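Local coordinates for GTPase subunit of restriction endonuclease (Thermococcus gammatolerans, PDB 6P0F), which probably recognises modified DNA for a GTP-dependent McrBC-type restriction system, using this YTH-like N-terminal domain, at residues L5-I10 with S143-N148; H136-I141 with D150-A155. One frame throughout, in Å; residues are numbered along the deposited sequence.

Contact 1 of 2, residues L5-I10 with S143-N148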
ATOM      1  N   LEU A   5       2.461  -5.284   9.922  1.00 23.60           N
ATOM      2  CA  LEU A   5       2.621  -3.929   9.422  1.00 21.97           C
ATOM      3  C   LEU A   5       3.699  -3.953   8.350  1.00 21.69           C
ATOM      4  O   LEU A   5       4.811  -4.447   8.588  1.00 20.20           O
ATOM      5  CB  LEU A   5       2.991  -2.953  10.536  1.00 25.18           C
ATOM      6  CG  LEU A   5       3.384  -1.525  10.147  1.00 25.49           C
ATOM      7  CD1 LEU A   5       2.174  -0.879   9.422  1.00 22.77           C
ATOM      8  CD2 LEU A   5       3.827  -0.721  11.367  1.00 27.76           C
ATOM      9  N   PHE A   6       3.365  -3.450   7.159  1.00 21.61           N
ATOM     10  CA  PHE A   6       4.283  -3.369   6.038  1.00 21.44           C
ATOM     11  C   PHE A   6       4.493  -1.916   5.641  1.00 20.27           C
ATOM     12  O   PHE A   6       3.626  -1.070   5.874  1.00 20.11           O
ATOM     13  CB  PHE A   6       3.753  -4.149   4.838  1.00 20.81           C
ATOM     14  CG  PHE A   6       3.550  -5.591   5.118  1.00 21.95           C
ATOM     15  CD1 PHE A   6       4.613  -6.475   5.054  1.00 24.58           C
ATOM     16  CD2 PHE A   6       2.302  -6.070   5.479  1.00 21.45           C
ATOM     17  CE1 PHE A   6       4.439  -7.819   5.332  1.00 26.66           C
ATOM     18  CE2 PHE A   6       2.123  -7.428   5.737  1.00 26.97           C
ATOM     19  CZ  PHE A   6       3.218  -8.295   5.688  1.00 26.61           C
ATOM     20  N   ILE A   7       5.670  -1.635   5.065  1.00 18.97           N
ATOM     21  CA  ILE A   7       5.981  -0.339   4.463  1.00 18.19           C
ATOM     22  C   ILE A   7       6.181  -0.546   2.970  1.00 21.38           C
ATOM     23  O   ILE A   7       6.965  -1.408   2.546  1.00 23.30           O
ATOM     24  CB  ILE A   7       7.236   0.306   5.071  1.00 20.84           C
ATOM     25  CG1 ILE A   7       7.008   0.649   6.530  1.00 21.07           C
ATOM     26  CG2 ILE A   7       7.637   1.553   4.270  1.00 21.76           C
ATOM     27  CD1 ILE A   7       8.319   0.868   7.272  1.00 23.35           C
ATOM     28  N   ILE A   8       5.470   0.233   2.162  1.00 19.36           N
ATOM     29  CA  ILE A   8       5.646   0.195   0.714  1.00 20.55           C
ATOM     30  C   ILE A   8       6.058   1.576   0.260  1.00 20.73           C
ATOM     31  O   ILE A   8       5.367   2.565   0.499  1.00 18.81           O
ATOM     32  CB  ILE A   8       4.380  -0.290   0.010  1.00 19.42           C
ATOM     33  CG1 ILE A   8       4.124  -1.745   0.389  1.00 21.91           C
ATOM     34  CG2 ILE A   8       4.523  -0.143  -1.516  1.00 22.57           C
ATOM     35  CD1 ILE A   8       2.762  -2.257  -0.137  1.00 28.09           C
ATOM     36  N   GLY A   9       7.224   1.652  -0.424  1.00 19.41           N
ATOM     37  CA  GLY A   9       7.792   2.907  -0.818  1.00 22.35           C
ATOM     38  C   GLY A   9       7.378   3.214  -2.257  1.00 28.30           C
ATOM     39  O   GLY A   9       7.657   2.431  -3.155  1.00 34.80           O
ATOM     40  N   ILE A  10       6.716   4.342  -2.428  1.00 19.39           N
ATOM     41  CA  ILE A  10       6.207   4.780  -3.733  1.00 20.33           C
ATOM     42  C   ILE A  10       7.095   5.919  -4.201  1.00 20.56           C
ATOM     43  O   ILE A  10       7.071   7.007  -3.617  1.00 19.97           O
ATOM     44  CB  ILE A  10       4.744   5.244  -3.637  1.00 20.26           C
ATOM     45  CG1 ILE A  10       3.832   4.172  -3.027  1.00 23.42           C
ATOM     46  CG2 ILE A  10       4.240   5.740  -5.033  1.00 24.03           C
ATOM     47  CD1 ILE A  10       3.727   2.922  -3.841  1.00 24.34           C
ATOM     48  N   SER A 143      11.441   7.887  12.517  1.00 20.45           N
ATOM     49  CA  SER A 143      11.992   8.151  13.846  1.00 22.24           C
ATOM     50  C   SER A 143      11.185   7.443  14.918  1.00 23.58           C
ATOM     51  O   SER A 143      11.749   6.767  15.791  1.00 24.88           O
ATOM     52  CB  SER A 143      12.034   9.656  14.076  1.00 25.09           C
ATOM     53  OG  SER A 143      13.012  10.220  13.204  1.00 31.71           O
ATOM     54  N   LYS A 144       9.855   7.545  14.850  1.00 23.49           N
ATOM     55  CA  LYS A 144       9.029   6.867  15.839  1.00 24.64           C
ATOM     56  C   LYS A 144       9.233   5.356  15.781  1.00 27.57           C
ATOM     57  O   LYS A 144       9.191   4.677  16.817  1.00 28.35           O
ATOM     58  CB  LYS A 144       7.555   7.230  15.631  1.00 25.10           C
ATOM     59  CG  LYS A 144       6.689   6.949  16.838  1.00 43.69           C
ATOM     60  CD  LYS A 144       7.178   7.684  18.100  1.00 45.93           C
ATOM     61  CE  LYS A 144       6.084   7.818  19.160  1.00 57.40           C
ATOM     62  NZ  LYS A 144       6.422   8.860  20.186  1.00 55.98           N
ATOM     63  N   LEU A 145       9.470   4.810  14.590  1.00 21.43           N
ATOM     64  CA  LEU A 145       9.671   3.373  14.426  1.00 17.82           C
ATOM     65  C   LEU A 145      11.094   2.923  14.757  1.00 20.42           C
ATOM     66  O   LEU A 145      11.357   1.715  14.743  1.00 23.33           O
ATOM     67  CB  LEU A 145       9.367   2.939  12.989  1.00 21.67           C
ATOM     68  CG  LEU A 145       7.878   2.876  12.612  1.00 21.15           C
ATOM     69  CD1 LEU A 145       7.689   2.730  11.108  1.00 22.86           C
ATOM     70  CD2 LEU A 145       7.208   1.720  13.322  1.00 26.06           C
ATOM     71  N   GLY A 146      12.015   3.854  14.973  1.00 21.41           N
ATOM     72  CA  GLY A 146      13.403   3.505  15.233  1.00 22.08           C
ATOM     73  C   GLY A 146      14.233   3.247  14.004  1.00 20.84           C
ATOM     74  O   GLY A 146      15.305   2.638  14.106  1.00 22.25           O
ATOM     75  N   TYR A 147      13.755   3.642  12.829  1.00 19.48           N
ATOM     76  CA  TYR A 147      14.519   3.551  11.602  1.00 18.56           C
ATOM     77  C   TYR A 147      15.270   4.857  11.355  1.00 18.56           C
ATOM     78  O   TYR A 147      14.921   5.914  11.886  1.00 22.72           O
ATOM     79  CB  TYR A 147      13.586   3.264  10.415  1.00 21.14           C
ATOM     80  CG  TYR A 147      12.901   1.931  10.389  1.00 18.16           C
ATOM     81  CD1 TYR A 147      13.592   0.760  10.559  1.00 21.37           C
ATOM     82  CD2 TYR A 147      11.553   1.850  10.077  1.00 18.96           C
ATOM     83  CE1 TYR A 147      12.968  -0.446  10.459  1.00 24.03           C
ATOM     84  CE2 TYR A 147      10.914   0.653  10.000  1.00 19.95           C
ATOM     85  CZ  TYR A 147      11.604  -0.487  10.195  1.00 23.81           C
ATOM     86  OH  TYR A 147      10.955  -1.681  10.086  1.00 26.13           O
ATOM     87  N   ASN A 148      16.311   4.783  10.523  1.00 23.13           N
ATOM     88  CA  ASN A 148      16.943   6.001  10.081  1.00 23.30           C
ATOM     89  C   ASN A 148      15.925   6.890   9.404  1.00 22.71           C
ATOM     90  O   ASN A 148      15.012   6.396   8.718  1.00 21.66           O
ATOM     91  CB  ASN A 148      18.094   5.700   9.126  1.00 25.44           C
ATOM     92  CG  ASN A 148      19.292   5.061   9.831  1.00 38.87           C
ATOM     93  OD1 ASN A 148      19.305   4.887  11.063  1.00 37.80           O
ATOM     94  ND2 ASN A 148      20.300   4.698   9.048  1.00 45.55           N
TER

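Contact 2 of 2, residues H136-I141 with D150-A155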
ATOM      1  N   HIS A 136       2.385  13.322   9.412  1.00 33.03           N
ATOM      2  CA  HIS A 136       3.824  13.287   9.596  1.00 30.94           C
ATOM      3  C   HIS A 136       4.584  12.968   8.323  1.00 35.23           C
ATOM      4  O   HIS A 136       4.072  12.300   7.421  1.00 36.38           O
ATOM      5  CB  HIS A 136       4.153  12.233  10.633  1.00 33.96           C
ATOM      6  CG  HIS A 136       3.373  12.369  11.891  1.00 41.94           C
ATOM      7  ND1 HIS A 136       3.756  13.224  12.899  1.00 47.30           N
ATOM      8  CD2 HIS A 136       2.223  11.782  12.303  1.00 43.39           C
ATOM      9  CE1 HIS A 136       2.883  13.149  13.888  1.00 44.04           C
ATOM     10  NE2 HIS A 136       1.953  12.271  13.559  1.00 47.49           N
ATOM     11  N   SER A 137       5.835  13.443   8.289  1.00 30.96           N
ATOM     12  CA  SER A 137       6.810  13.134   7.258  1.00 31.62           C
ATOM     13  C   SER A 137       7.264  11.679   7.331  1.00 25.48           C
ATOM     14  O   SER A 137       7.108  10.997   8.353  1.00 25.59           O
ATOM     15  CB  SER A 137       8.050  14.003   7.462  1.00 34.72           C
ATOM     16  OG  SER A 137       8.519  13.799   8.805  1.00 32.01           O
ATOM     17  N   ILE A 138       7.932  11.238   6.264  1.00 25.94           N
ATOM     18  CA  ILE A 138       8.625   9.956   6.330  1.00 22.74           C
ATOM     19  C   ILE A 138       9.620   9.975   7.486  1.00 21.42           C
ATOM     20  O   ILE A 138       9.772   8.988   8.214  1.00 21.46           O
ATOM     21  CB  ILE A 138       9.310   9.639   4.985  1.00 22.35           C
ATOM     22  CG1 ILE A 138       8.282   9.236   3.929  1.00 22.94           C
ATOM     23  CG2 ILE A 138      10.337   8.505   5.148  1.00 22.93           C
ATOM     24  CD1 ILE A 138       8.838   9.020   2.534  1.00 23.37           C
ATOM     25  N   ASN A 139      10.339  11.080   7.659  1.00 24.75           N
ATOM     26  CA  ASN A 139      11.397  11.047   8.665  1.00 25.08           C
ATOM     27  C   ASN A 139      10.827  11.011  10.078  1.00 23.53           C
ATOM     28  O   ASN A 139      11.387  10.326  10.945  1.00 24.00           O
ATOM     29  CB  ASN A 139      12.373  12.204   8.477  1.00 29.17           C
ATOM     30  CG  ASN A 139      11.706  13.486   8.149  1.00 32.44           C
ATOM     31  OD1 ASN A 139      11.128  13.645   7.065  1.00 37.40           O
ATOM     32  ND2 ASN A 139      11.770  14.428   9.082  1.00 44.20           N
ATOM     33  N   GLU A 140       9.673  11.660  10.320  1.00 24.41           N
ATOM     34  CA  GLU A 140       9.064  11.585  11.646  1.00 24.19           C
ATOM     35  C   GLU A 140       8.518  10.184  11.923  1.00 25.37           C
ATOM     36  O   GLU A 140       8.653   9.662  13.035  1.00 22.79           O
ATOM     37  CB  GLU A 140       7.936  12.616  11.787  1.00 32.53           C
ATOM     38  CG  GLU A 140       8.329  14.091  11.756  1.00 40.20           C
ATOM     39  CD  GLU A 140       7.105  15.037  11.590  1.00 50.61           C
ATOM     40  OE1 GLU A 140       6.405  14.963  10.545  1.00 46.24           O
ATOM     41  OE2 GLU A 140       6.831  15.853  12.503  1.00 57.60           O
ATOM     42  N   ILE A 141       7.862   9.566  10.935  1.00 23.10           N
ATOM     43  CA  ILE A 141       7.368   8.204  11.129  1.00 20.52           C
ATOM     44  C   ILE A 141       8.539   7.235  11.315  1.00 20.76           C
ATOM     45  O   ILE A 141       8.506   6.353  12.182  1.00 20.16           O
ATOM     46  CB  ILE A 141       6.471   7.775   9.952  1.00 21.32           C
ATOM     47  CG1 ILE A 141       5.229   8.665   9.906  1.00 27.65           C
ATOM     48  CG2 ILE A 141       6.105   6.311  10.079  1.00 22.47           C
ATOM     49  CD1 ILE A 141       4.385   8.630  11.183  1.00 30.17           C
ATOM     50  N   ASP A 150      15.737   8.601   6.687  1.00 23.41           N
ATOM     51  CA  ASP A 150      15.532   8.528   5.245  1.00 22.76           C
ATOM     52  C   ASP A 150      15.240   7.114   4.750  1.00 22.15           C
ATOM     53  O   ASP A 150      15.244   6.881   3.529  1.00 22.66           O
ATOM     54  CB  ASP A 150      16.756   9.109   4.512  1.00 23.23           C
ATOM     55  CG  ASP A 150      18.050   8.401   4.850  1.00 29.92           C
ATOM     56  OD1 ASP A 150      18.079   7.504   5.721  1.00 30.76           O
ATOM     57  OD2 ASP A 150      19.089   8.775   4.252  1.00 32.25           O
ATOM     58  N   TYR A 151      14.975   6.171   5.657  1.00 21.62           N
ATOM     59  CA  TYR A 151      14.636   4.810   5.273  1.00 20.20           C
ATOM     60  C   TYR A 151      13.409   4.782   4.359  1.00 21.06           C
ATOM     61  O   TYR A 151      12.360   5.351   4.672  1.00 20.77           O
ATOM     62  CB  TYR A 151      14.382   3.984   6.525  1.00 20.55           C
ATOM     63  CG  TYR A 151      13.999   2.543   6.291  1.00 21.15           C
ATOM     64  CD1 TYR A 151      14.789   1.701   5.542  1.00 24.70           C
ATOM     65  CD2 TYR A 151      12.841   2.028   6.851  1.00 19.85           C
ATOM     66  CE1 TYR A 151      14.427   0.384   5.336  1.00 24.68           C
ATOM     67  CE2 TYR A 151      12.485   0.722   6.686  1.00 20.87           C
ATOM     68  CZ  TYR A 151      13.250  -0.099   5.915  1.00 24.37           C
ATOM     69  OH  TYR A 151      12.854  -1.410   5.749  1.00 26.27           O
ATOM     70  N   PHE A 152      13.546   4.083   3.233  1.00 19.55           N
ATOM     71  CA  PHE A 152      12.563   4.153   2.142  1.00 18.31           C
ATOM     72  C   PHE A 152      12.632   2.839   1.382  1.00 21.57           C
ATOM     73  O   PHE A 152      13.123   2.770   0.245  1.00 21.19           O
ATOM     74  CB  PHE A 152      12.858   5.369   1.250  1.00 18.83           C
ATOM     75  CG  PHE A 152      11.776   5.724   0.252  1.00 17.82           C
ATOM     76  CD1 PHE A 152      10.467   5.794   0.608  1.00 19.78           C
ATOM     77  CD2 PHE A 152      12.100   6.051  -1.052  1.00 23.16           C
ATOM     78  CE1 PHE A 152       9.494   6.144  -0.316  1.00 22.20           C
ATOM     79  CE2 PHE A 152      11.134   6.398  -1.971  1.00 22.65           C
ATOM     80  CZ  PHE A 152       9.815   6.432  -1.606  1.00 19.16           C
ATOM     81  N   PRO A 153      12.128   1.757   1.982  1.00 20.02           N
ATOM     82  CA  PRO A 153      12.205   0.454   1.323  1.00 20.26           C
ATOM     83  C   PRO A 153      11.214   0.358   0.181  1.00 21.24           C
ATOM     84  O   PRO A 153      10.138   0.961   0.203  1.00 21.91           O
ATOM     85  CB  PRO A 153      11.862  -0.539   2.438  1.00 23.60           C
ATOM     86  CG  PRO A 153      10.908   0.225   3.313  1.00 23.00           C
ATOM     87  CD  PRO A 153      11.390   1.683   3.267  1.00 19.01           C
ATOM     88  N   ILE A 154      11.575  -0.437  -0.831  1.00 21.51           N
ATOM     89  CA  ILE A 154      10.564  -0.776  -1.834  1.00 24.90           C
ATOM     90  C   ILE A 154       9.416  -1.539  -1.191  1.00 23.47           C
ATOM     91  O   ILE A 154       8.237  -1.244  -1.437  1.00 23.43           O
ATOM     92  CB  ILE A 154      11.201  -1.550  -2.999  1.00 30.79           C
ATOM     93  CG1 ILE A 154      12.011  -0.574  -3.858  1.00 33.87           C
ATOM     94  CG2 ILE A 154      10.131  -2.190  -3.844  1.00 31.85           C
ATOM     95  CD1 ILE A 154      12.829  -1.251  -4.908  1.00 33.97           C
ATOM     96  N   ALA A 155       9.736  -2.513  -0.334  1.00 24.10           N
ATOM     97  CA  ALA A 155       8.754  -3.253   0.442  1.00 23.42           C
ATOM     98  C   ALA A 155       9.430  -3.739   1.710  1.00 27.61           C
ATOM     99  O   ALA A 155      10.418  -4.480   1.633  1.00 30.68           O
ATOM    100  CB  ALA A 155       8.193  -4.432  -0.345  1.00 27.16           C
TER

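Contact 1 of 2, residues L5-I10 with S143-N148
Ile-7 reaches from a sheet strand toward Leu-145 at the end of helix 138-145 and Tyr-147 just beyond it, and the contact shows how a single methyl can serve as the meeting point of a strand and a helix end in a YTH-type fold. Strand 5-11 runs between strand 70-76, parallel to it, and strand 155-158, antiparallel to it; helix 138-145 packs against this region. The backbones stay well apart, the CA atoms of Ile-7 and Leu-145 being 11.3 Å from each other, and the interval is bridged by side chains alone. Ile-7 has CG1 anti to its carbonyl carbon (chi1 -65°) and then runs on extended, which carries CD1 forward into the contact. There it approaches the Tyr-147 ring obliquely at the CE2 side, as the two side chains pass each other in opposite directions. Leu-145 comes to the same methyl with CD1, while its other branch faces Leu-5, more loosely: CD2 of Leu-5 and CD2 of Leu-145 are 4.6 Å apart. No hydrogen bond links the segments.

The turn at Gly-146 ends the helix in a Schellman motif, with a positive phi of 83° and a bond from Gly-146 N to Ser-143 O of 3.0 Å. It brings Tyr-147 round to join Leu-145 in facing the strand. Arg-162 of helix 160-174 bonds to the carbonyl O of Leu-145, and Val-158 touches Ile-7, Leu-145 and Tyr-147. Tyr-147 also lies near a bound MES molecule, most likely a buffer component. The closest approach across the contact is Ile-7 CD1 to Tyr-147 CE2, 3.8 Å.

Contact 2 of 2, residues H136-I141 with D150-A155
Ile-138, in the first turn of its helix, uses two different branches to meet Tyr-151 and Phe-152 in the loop that leads into strand 155-158. Its CG2 methyl rests 3.8 Å from the carbonyl O of Tyr-151, and its CD1 methyl lies 4.1 Å from both CD1 and CE1 of Phe-152. The second approach is oblique, shared evenly between those two ring atoms. With CG anti to the backbone nitrogen (chi1 -168°), Phe-152 swings its ring over to the isoleucine, where Tyr-74 of strand 70-76 touches both side chains.

The loop partners are positioned in turn by polar bonds. Tyr-151 O accepts from Asn-142 ND2, one turn further along the same helix as Ile-138, and Phe-152 O accepts from Arg-78 NH1. The Tyr-151 ring has Pro-153 CD over its centre, 3.6 Å above the plane, a proline-aromatic contact within the loop.

In the YTH-like fold this loop carries the chain from helix 138-145 into strand 155-158, an edge partner of strand 5-11, so the helix start packs on its own outgoing connection. That start is fixed by a capping box. Ser-137, the N-cap, accepts from Glu-140 N through OG at 2.9 Å, and the glutamate carboxylate returns to the serine. Glu-140 OE1 takes the Ser-137 N-H with its anti lone pair at 2.8 Å, nearly straight at 169°, and also receives the Ser-137 hydroxyl, 24° out of the carboxylate plane.

Both contacts are buried and use helix 138-145, but at different ends: contact 2 at its capped start, contact 1 where a Schellman turn closes it. Contact 1 joins the helix end and the turn after it to the sheet across a long stretch of sequence through apolar side chains; contact 2 is local, nine residues apart, and sets a methyl beside a carbonyl oxygen as well as a ring. Their centres lie about 5 Å apart, and they meet directly: Ile-7 CG2 packs on Pro-153 CG at 3.7 Å, Phe-152 CE1 sits 3.7 Å from Gly-9 CA, and Gly-9 N probably bonds to Ile-154 O. Tyr-74 touches side chains in both.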